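Local coordinates for CoA-binding domain-containing protein (Thermus thermophilus, PDB 1IUK) that probably binds coenzyme A through a Rossmann-like domain, its cellular role being unknown, at residues M1-A13 with V121-F134. Numbering follows the deposited sequence.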
ATOM      1  N   MET A   1      15.473  -2.450  -0.189  1.00 32.19           N
ATOM      2  CA  MET A   1      15.904  -1.166   0.429  1.00 30.70           C
ATOM      3  C   MET A   1      16.564  -1.420   1.776  1.00 29.97           C
ATOM      4  O   MET A   1      16.006  -2.133   2.610  1.00 30.26           O
ATOM      5  CB  MET A   1      14.690  -0.252   0.628  1.00 30.23           C
ATOM      6  CG  MET A   1      14.991   1.209   0.417  1.00 29.02           C
ATOM      7  SD  MET A   1      13.521   2.229   0.317  1.00 28.74           S
ATOM      8  CE  MET A   1      12.542   1.337  -0.830  1.00 32.53           C
ATOM      9  N   ASN A   2      17.746  -0.849   2.002  1.00 28.95           N
ATOM     10  CA  ASN A   2      18.395  -1.051   3.294  1.00 29.15           C
ATOM     11  C   ASN A   2      17.606  -0.264   4.343  1.00 26.33           C
ATOM     12  O   ASN A   2      16.850   0.648   3.998  1.00 25.39           O
ATOM     13  CB  ASN A   2      19.904  -0.673   3.248  1.00 31.07           C
ATOM     14  CG  ASN A   2      20.173   0.817   3.389  1.00 32.17           C
ATOM     15  OD1 ASN A   2      20.864   1.406   2.565  1.00 38.64           O
ATOM     16  ND2 ASN A   2      19.656   1.425   4.444  1.00 37.15           N
ATOM     17  N   ASP A   3      17.754  -0.636   5.609  1.00 23.02           N
ATOM     18  CA  ASP A   3      17.021   0.006   6.699  1.00 24.64           C
ATOM     19  C   ASP A   3      17.141   1.520   6.789  1.00 22.62           C
ATOM     20  O   ASP A   3      16.147   2.211   6.996  1.00 21.35           O
ATOM     21  CB  ASP A   3      17.434  -0.611   8.036  1.00 27.08           C
ATOM     22  CG  ASP A   3      16.908  -2.020   8.208  1.00 30.93           C
ATOM     23  OD1 ASP A   3      17.661  -2.884   8.706  1.00 36.18           O
ATOM     24  OD2 ASP A   3      15.737  -2.260   7.841  1.00 31.14           O
ATOM     25  N   GLN A   4      18.366   2.020   6.658  1.00 25.93           N
ATOM     26  CA  GLN A   4      18.660   3.460   6.713  1.00 26.14           C
ATOM     27  C   GLN A   4      17.807   4.193   5.684  1.00 22.87           C
ATOM     28  O   GLN A   4      17.137   5.181   5.991  1.00 21.62           O
ATOM     29  CB  GLN A   4      20.146   3.688   6.404  1.00 30.93           C
ATOM     30  CG  GLN A   4      20.786   4.894   7.079  1.00 42.52           C
ATOM     31  CD  GLN A   4      22.055   5.372   6.358  1.00 48.78           C
ATOM     32  OE1 GLN A   4      22.235   5.136   5.154  1.00 51.58           O
ATOM     33  NE2 GLN A   4      22.937   6.049   7.097  1.00 51.09           N
ATOM     34  N   GLU A   5      17.851   3.693   4.452  1.00 21.69           N
ATOM     35  CA  GLU A   5      17.084   4.275   3.359  1.00 20.73           C
ATOM     36  C   GLU A   5      15.584   4.065   3.531  1.00 18.21           C
ATOM     37  O   GLU A   5      14.806   4.999   3.329  1.00 17.46           O
ATOM     38  CB  GLU A   5      17.528   3.686   2.024  1.00 21.76           C
ATOM     39  CG  GLU A   5      16.741   4.255   0.852  1.00 26.47           C
ATOM     40  CD  GLU A   5      17.338   3.888  -0.491  1.00 30.98           C
ATOM     41  OE1 GLU A   5      16.684   4.166  -1.525  1.00 29.49           O
ATOM     42  OE2 GLU A   5      18.456   3.327  -0.507  1.00 29.96           O
ATOM     43  N   LEU A   6      15.173   2.852   3.899  1.00 15.43           N
ATOM     44  CA  LEU A   6      13.760   2.557   4.102  1.00 14.46           C
ATOM     45  C   LEU A   6      13.203   3.423   5.231  1.00 16.50           C
ATOM     46  O   LEU A   6      12.052   3.852   5.187  1.00 16.70           O
ATOM     47  CB  LEU A   6      13.561   1.077   4.428  1.00 16.72           C
ATOM     48  CG  LEU A   6      12.099   0.636   4.553  1.00 17.62           C
ATOM     49  CD1 LEU A   6      11.284   1.162   3.382  1.00 19.12           C
ATOM     50  CD2 LEU A   6      12.030  -0.875   4.614  1.00 19.09           C
ATOM     51  N   ARG A   7      14.017   3.695   6.246  1.00 18.12           N
ATOM     52  CA  ARG A   7      13.558   4.547   7.339  1.00 18.79           C
ATOM     53  C   ARG A   7      13.332   5.968   6.817  1.00 19.42           C
ATOM     54  O   ARG A   7      12.287   6.579   7.068  1.00 18.04           O
ATOM     55  CB  ARG A   7      14.592   4.568   8.469  1.00 23.11           C
ATOM     56  CG  ARG A   7      14.065   5.139   9.778  1.00 32.33           C
ATOM     57  CD  ARG A   7      15.175   5.277  10.814  1.00 35.04           C
ATOM     58  NE  ARG A   7      16.257   4.335  10.551  1.00 37.87           N
ATOM     59  CZ  ARG A   7      16.340   3.125  11.089  1.00 38.71           C
ATOM     60  NH1 ARG A   7      15.400   2.705  11.928  1.00 39.10           N
ATOM     61  NH2 ARG A   7      17.353   2.329  10.768  1.00 38.36           N
ATOM     62  N   ALA A   8      14.315   6.487   6.079  1.00 18.97           N
ATOM     63  CA  ALA A   8      14.219   7.838   5.520  1.00 19.50           C
ATOM     64  C   ALA A   8      12.978   7.922   4.645  1.00 19.30           C
ATOM     65  O   ALA A   8      12.267   8.931   4.637  1.00 21.61           O
ATOM     66  CB  ALA A   8      15.472   8.165   4.695  1.00 20.30           C
ATOM     67  N   TYR A   9      12.711   6.844   3.916  1.00 20.06           N
ATOM     68  CA  TYR A   9      11.558   6.804   3.040  1.00 16.39           C
ATOM     69  C   TYR A   9      10.222   6.827   3.801  1.00 17.95           C
ATOM     70  O   TYR A   9       9.325   7.619   3.495  1.00 17.66           O
ATOM     71  CB  TYR A   9      11.627   5.560   2.143  1.00 18.23           C
ATOM     72  CG  TYR A   9      10.666   5.665   0.989  1.00 21.48           C
ATOM     73  CD1 TYR A   9       9.294   5.650   1.220  1.00 21.59           C
ATOM     74  CD2 TYR A   9      11.113   5.927  -0.308  1.00 17.00           C
ATOM     75  CE1 TYR A   9       8.390   5.911   0.202  1.00 24.38           C
ATOM     76  CE2 TYR A   9      10.212   6.189  -1.336  1.00 17.41           C
ATOM     77  CZ  TYR A   9       8.851   6.187  -1.070  1.00 18.30           C
ATOM     78  OH  TYR A   9       7.925   6.507  -2.029  1.00 18.39           O
ATOM     79  N   LEU A  10      10.080   5.953   4.789  1.00 17.61           N
ATOM     80  CA  LEU A  10       8.840   5.892   5.551  1.00 15.48           C
ATOM     81  C   LEU A  10       8.585   7.140   6.392  1.00 14.60           C
ATOM     82  O   LEU A  10       7.446   7.586   6.508  1.00 13.98           O
ATOM     83  CB  LEU A  10       8.850   4.658   6.458  1.00 15.48           C
ATOM     84  CG  LEU A  10       8.896   3.316   5.723  1.00 20.43           C
ATOM     85  CD1 LEU A  10       8.928   2.192   6.741  1.00 20.87           C
ATOM     86  CD2 LEU A  10       7.678   3.162   4.816  1.00 17.21           C
ATOM     87  N   SER A  11       9.638   7.714   6.973  1.00 18.26           N
ATOM     88  CA  SER A  11       9.463   8.896   7.820  1.00 20.34           C
ATOM     89  C   SER A  11       9.066  10.136   7.037  1.00 20.68           C
ATOM     90  O   SER A  11       8.359  11.005   7.546  1.00 23.04           O
ATOM     91  CB  SER A  11      10.734   9.176   8.642  1.00 21.18           C
ATOM     92  OG  SER A  11      11.851   9.436   7.815  1.00 23.18           O
ATOM     93  N   GLN A  12       9.501  10.208   5.787  1.00 19.61           N
ATOM     94  CA  GLN A  12       9.183  11.350   4.955  1.00 20.49           C
ATOM     95  C   GLN A  12       7.805  11.226   4.283  1.00 18.86           C
ATOM     96  O   GLN A  12       7.144  12.232   4.005  1.00 20.27           O
ATOM     97  CB  GLN A  12      10.295  11.535   3.911  1.00 20.77           C
ATOM     98  CG  GLN A  12      10.406  12.949   3.412  1.00 27.27           C
ATOM     99  CD  GLN A  12       9.474  13.189   2.248  1.00 33.23           C
ATOM    100  OE1 GLN A  12       9.307  12.317   1.381  1.00 33.53           O
ATOM    101  NE2 GLN A  12       8.846  14.361   2.221  1.00 35.30           N
ATOM    102  N   ALA A  13       7.366   9.993   4.048  1.00 16.78           N
ATOM    103  CA  ALA A  13       6.074   9.717   3.411  1.00 15.55           C
ATOM    104  C   ALA A  13       4.867  10.243   4.177  1.00 18.06           C
ATOM    105  O   ALA A  13       4.876  10.314   5.406  1.00 19.01           O
ATOM    106  CB  ALA A  13       5.920   8.207   3.193  1.00 14.51           C
ATOM    107  N   VAL A 121       8.912  -3.278  -2.130  1.00 16.83           N
ATOM    108  CA  VAL A 121       9.268  -4.009  -0.914  1.00 17.47           C
ATOM    109  C   VAL A 121       8.216  -5.118  -0.951  1.00 14.02           C
ATOM    110  O   VAL A 121       7.027  -4.840  -1.112  1.00 15.97           O
ATOM    111  CB  VAL A 121       9.117  -3.155   0.362  1.00 19.35           C
ATOM    112  CG1 VAL A 121       9.314  -4.038   1.587  1.00 20.18           C
ATOM    113  CG2 VAL A 121      10.140  -2.025   0.359  1.00 15.62           C
ATOM    114  N   ALA A 122       8.639  -6.372  -0.847  1.00 17.82           N
ATOM    115  CA  ALA A 122       7.673  -7.464  -0.939  1.00 20.38           C
ATOM    116  C   ALA A 122       7.682  -8.465   0.207  1.00 22.54           C
ATOM    117  O   ALA A 122       8.718  -8.718   0.828  1.00 22.89           O
ATOM    118  CB  ALA A 122       7.860  -8.206  -2.277  1.00 20.03           C
ATOM    119  N   ASP A 123       6.509  -9.042   0.457  1.00 25.16           N
ATOM    120  CA  ASP A 123       6.318 -10.031   1.514  1.00 28.35           C
ATOM    121  C   ASP A 123       6.782  -9.558   2.911  1.00 27.24           C
ATOM    122  O   ASP A 123       7.578 -10.222   3.585  1.00 25.31           O
ATOM    123  CB  ASP A 123       7.017 -11.344   1.128  1.00 27.08           C
ATOM    124  CG  ASP A 123       6.339 -12.566   1.736  1.00 31.85           C
ATOM    125  OD1 ASP A 123       6.680 -13.700   1.336  1.00 35.20           O
ATOM    126  OD2 ASP A 123       5.466 -12.394   2.615  1.00 32.71           O
ATOM    127  N   ARG A 124       6.276  -8.401   3.325  1.00 26.09           N
ATOM    128  CA  ARG A 124       6.581  -7.830   4.634  1.00 25.97           C
ATOM    129  C   ARG A 124       5.321  -7.126   5.114  1.00 22.56           C
ATOM    130  O   ARG A 124       4.532  -6.644   4.310  1.00 22.71           O
ATOM    131  CB  ARG A 124       7.729  -6.822   4.540  1.00 25.98           C
ATOM    132  CG  ARG A 124       9.101  -7.455   4.448  1.00 29.99           C
ATOM    133  CD  ARG A 124      10.159  -6.573   5.094  1.00 39.73           C
ATOM    134  NE  ARG A 124      10.813  -5.676   4.138  1.00 47.42           N
ATOM    135  CZ  ARG A 124      11.938  -4.997   4.377  1.00 52.05           C
ATOM    136  NH1 ARG A 124      12.556  -5.101   5.551  1.00 53.71           N
ATOM    137  NH2 ARG A 124      12.456  -4.214   3.436  1.00 53.29           N
ATOM    138  N   CYS A 125       5.115  -7.093   6.425  1.00 22.50           N
ATOM    139  CA  CYS A 125       3.955  -6.414   6.978  1.00 21.48           C
ATOM    140  C   CYS A 125       4.400  -4.993   7.290  1.00 20.18           C
ATOM    141  O   CYS A 125       5.283  -4.787   8.122  1.00 20.62           O
ATOM    142  CB  CYS A 125       3.474  -7.102   8.261  1.00 22.42           C
ATOM    143  SG  CYS A 125       1.970  -6.361   8.942  1.00 26.63           S
ATOM    144  N   LEU A 126       3.793  -4.017   6.620  1.00 17.96           N
ATOM    145  CA  LEU A 126       4.155  -2.622   6.819  1.00 17.60           C
ATOM    146  C   LEU A 126       4.062  -2.176   8.291  1.00 20.04           C
ATOM    147  O   LEU A 126       4.904  -1.401   8.761  1.00 19.59           O
ATOM    148  CB  LEU A 126       3.285  -1.720   5.926  1.00 15.58           C
ATOM    149  CG  LEU A 126       3.633  -0.224   5.864  1.00 15.53           C
ATOM    150  CD1 LEU A 126       5.143  -0.023   5.780  1.00 12.15           C
ATOM    151  CD2 LEU A 126       2.931   0.407   4.663  1.00 11.93           C
ATOM    152  N   MET A 127       3.051  -2.652   9.017  1.00 19.82           N
ATOM    153  CA  MET A 127       2.907  -2.278  10.429  1.00 22.59           C
ATOM    154  C   MET A 127       4.102  -2.780  11.222  1.00 22.23           C
ATOM    155  O   MET A 127       4.746  -2.029  11.964  1.00 22.30           O
ATOM    156  CB  MET A 127       1.642  -2.882  11.034  1.00 23.34           C
ATOM    157  CG  MET A 127       1.543  -2.672  12.555  1.00 24.51           C
ATOM    158  SD  MET A 127      -0.079  -3.153  13.156  1.00 26.99           S
ATOM    159  CE  MET A 127      -0.055  -4.907  12.685  1.00 24.02           C
ATOM    160  N   VAL A 128       4.388  -4.065  11.058  1.00 22.51           N
ATOM    161  CA  VAL A 128       5.495  -4.688  11.749  1.00 22.58           C
ATOM    162  C   VAL A 128       6.784  -3.955  11.429  1.00 25.50           C
ATOM    163  O   VAL A 128       7.531  -3.586  12.336  1.00 25.34           O
ATOM    164  CB  VAL A 128       5.615  -6.155  11.343  1.00 22.99           C
ATOM    165  CG1 VAL A 128       6.975  -6.697  11.724  1.00 24.64           C
ATOM    166  CG2 VAL A 128       4.494  -6.954  11.996  1.00 19.97           C
ATOM    167  N   GLU A 129       7.032  -3.728  10.140  1.00 24.11           N
ATOM    168  CA  GLU A 129       8.245  -3.044   9.703  1.00 21.72           C
ATOM    169  C   GLU A 129       8.336  -1.624  10.234  1.00 20.34           C
ATOM    170  O   GLU A 129       9.424  -1.154  10.583  1.00 20.79           O
ATOM    171  CB  GLU A 129       8.316  -3.036   8.180  1.00 25.03           C
ATOM    172  CG  GLU A 129       8.695  -4.393   7.586  1.00 30.00           C
ATOM    173  CD  GLU A 129       9.844  -5.063   8.329  1.00 33.24           C
ATOM    174  OE1 GLU A 129       9.685  -6.224   8.762  1.00 33.63           O
ATOM    175  OE2 GLU A 129      10.908  -4.428   8.479  1.00 34.82           O
ATOM    176  N   HIS A 130       7.200  -0.940  10.297  1.00 18.85           N
ATOM    177  CA  HIS A 130       7.179   0.424  10.809  1.00 23.04           C
ATOM    178  C   HIS A 130       7.572   0.419  12.293  1.00 26.84           C
ATOM    179  O   HIS A 130       8.349   1.270  12.756  1.00 24.26           O
ATOM    180  CB  HIS A 130       5.788   1.030  10.653  1.00 20.66           C
ATOM    181  CG  HIS A 130       5.724   2.480  11.016  1.00 22.47           C
ATOM    182  ND1 HIS A 130       5.389   2.917  12.280  1.00 22.29           N
ATOM    183  CD2 HIS A 130       5.938   3.595  10.278  1.00 22.25           C
ATOM    184  CE1 HIS A 130       5.396   4.237  12.305  1.00 21.81           C
ATOM    185  NE2 HIS A 130       5.727   4.673  11.102  1.00 24.64           N
ATOM    186  N   LYS A 131       7.027  -0.545  13.031  1.00 25.56           N
ATOM    187  CA  LYS A 131       7.328  -0.678  14.449  1.00 26.54           C
ATOM    188  C   LYS A 131       8.805  -0.953  14.656  1.00 24.47           C
ATOM    189  O   LYS A 131       9.436  -0.313  15.482  1.00 25.38           O
ATOM    190  CB  LYS A 131       6.519  -1.813  15.062  1.00 28.31           C
ATOM    191  CG  LYS A 131       5.107  -1.432  15.392  1.00 33.06           C
ATOM    192  CD  LYS A 131       4.301  -2.646  15.799  1.00 35.94           C
ATOM    193  CE  LYS A 131       2.927  -2.228  16.280  1.00 38.89           C
ATOM    194  NZ  LYS A 131       2.338  -3.229  17.208  1.00 42.96           N
ATOM    195  N   ARG A 132       9.355  -1.894  13.894  1.00 22.49           N
ATOM    196  CA  ARG A 132      10.762  -2.258  14.022  1.00 23.57           C
ATOM    197  C   ARG A 132      11.766  -1.161  13.699  1.00 27.52           C
ATOM    198  O   ARG A 132      12.861  -1.121  14.267  1.00 27.87           O
ATOM    199  CB  ARG A 132      11.082  -3.453  13.138  1.00 23.04           C
ATOM    200  CG  ARG A 132      12.567  -3.767  13.061  1.00 25.60           C
ATOM    201  CD  ARG A 132      12.870  -4.849  12.023  1.00 28.74           C
ATOM    202  NE  ARG A 132      12.802  -4.315  10.668  1.00 33.11           N
ATOM    203  CZ  ARG A 132      13.819  -3.737  10.033  1.00 35.73           C
ATOM    204  NH1 ARG A 132      13.656  -3.277   8.797  1.00 33.85           N
ATOM    205  NH2 ARG A 132      15.000  -3.627  10.625  1.00 33.95           N
ATOM    206  N   LEU A 133      11.402  -0.282  12.773  1.00 27.69           N
ATOM    207  CA  LEU A 133      12.302   0.784  12.356  1.00 27.57           C
ATOM    208  C   LEU A 133      12.206   2.040  13.209  1.00 28.58           C
ATOM    209  O   LEU A 133      13.193   2.767  13.351  1.00 27.71           O
ATOM    210  CB  LEU A 133      12.034   1.150  10.888  1.00 25.68           C
ATOM    211  CG  LEU A 133      12.494   0.161   9.813  1.00 24.84           C
ATOM    212  CD1 LEU A 133      11.836   0.505   8.468  1.00 21.30           C
ATOM    213  CD2 LEU A 133      14.007   0.198   9.706  1.00 22.91           C
ATOM    214  N   PHE A 134      11.032   2.283  13.786  1.00 27.85           N
ATOM    215  CA  PHE A 134      10.816   3.486  14.582  1.00 32.71           C
ATOM    216  C   PHE A 134      10.625   3.311  16.083  1.00 35.73           C
ATOM    217  O   PHE A 134      10.280   4.264  16.776  1.00 34.84           O
ATOM    218  CB  PHE A 134       9.634   4.265  13.996  1.00 30.51           C
ATOM    219  CG  PHE A 134       9.847   4.669  12.566  1.00 27.29           C
ATOM    220  CD1 PHE A 134       9.106   4.084  11.546  1.00 26.33           C
ATOM    221  CD2 PHE A 134      10.852   5.572  12.238  1.00 23.49           C
ATOM    222  CE1 PHE A 134       9.369   4.385  10.215  1.00 23.18           C
ATOM    223  CE2 PHE A 134      11.120   5.878  10.917  1.00 26.39           C
ATOM    224  CZ  PHE A 134      10.377   5.280   9.900  1.00 23.92           C
TER
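Leu133 of helix 126-134 is the knob of this contact, set in a hole made by Asp3, Leu6, Arg7 and Leu10 of helix 3-12. Its branched end serves two sides: CD1 lies 3.8 Å from Leu10 CD1 and also meets Leu6 CG, while CD2 rests over one face of the Arg7 guanidinium. Arg7, long enough to pass the knob, bends at chi3 (-25°) and brings NH1 to Leu133 O, 2.6 Å away, in a weak bond that lies in the guanidinium plane. The Phe134 ring turns its edge to Leu10 CB, and its CE2 comes within 3.2 Å of Arg7 CG, a tight approach between flat ring and methylene.

Charges border this apolar patch. Arg132 NH1 gives Asp3 OD2 a nearly straight bond (2.5 Å, 169°), reaching the syn side of a carboxylate turned well out of the guanidinium plane. Glu129, one turn earlier, steadies that arginine: its OE2 takes both NE and NH1, and Arg124 NH1 adds a longer salt bridge at 3.4 Å. An alanine in place of Arg132 would probably leave Asp3 without its charge partner across the helices and Glu129 with just the longer bridge to Arg124 among these charges. With axes 10.5 Å apart and crossing at -107°, the N-terminal helix packs on the last helix, which follows edge strand 120-122 of the parallel sheet in this Rossmann-like CoA-binding fold.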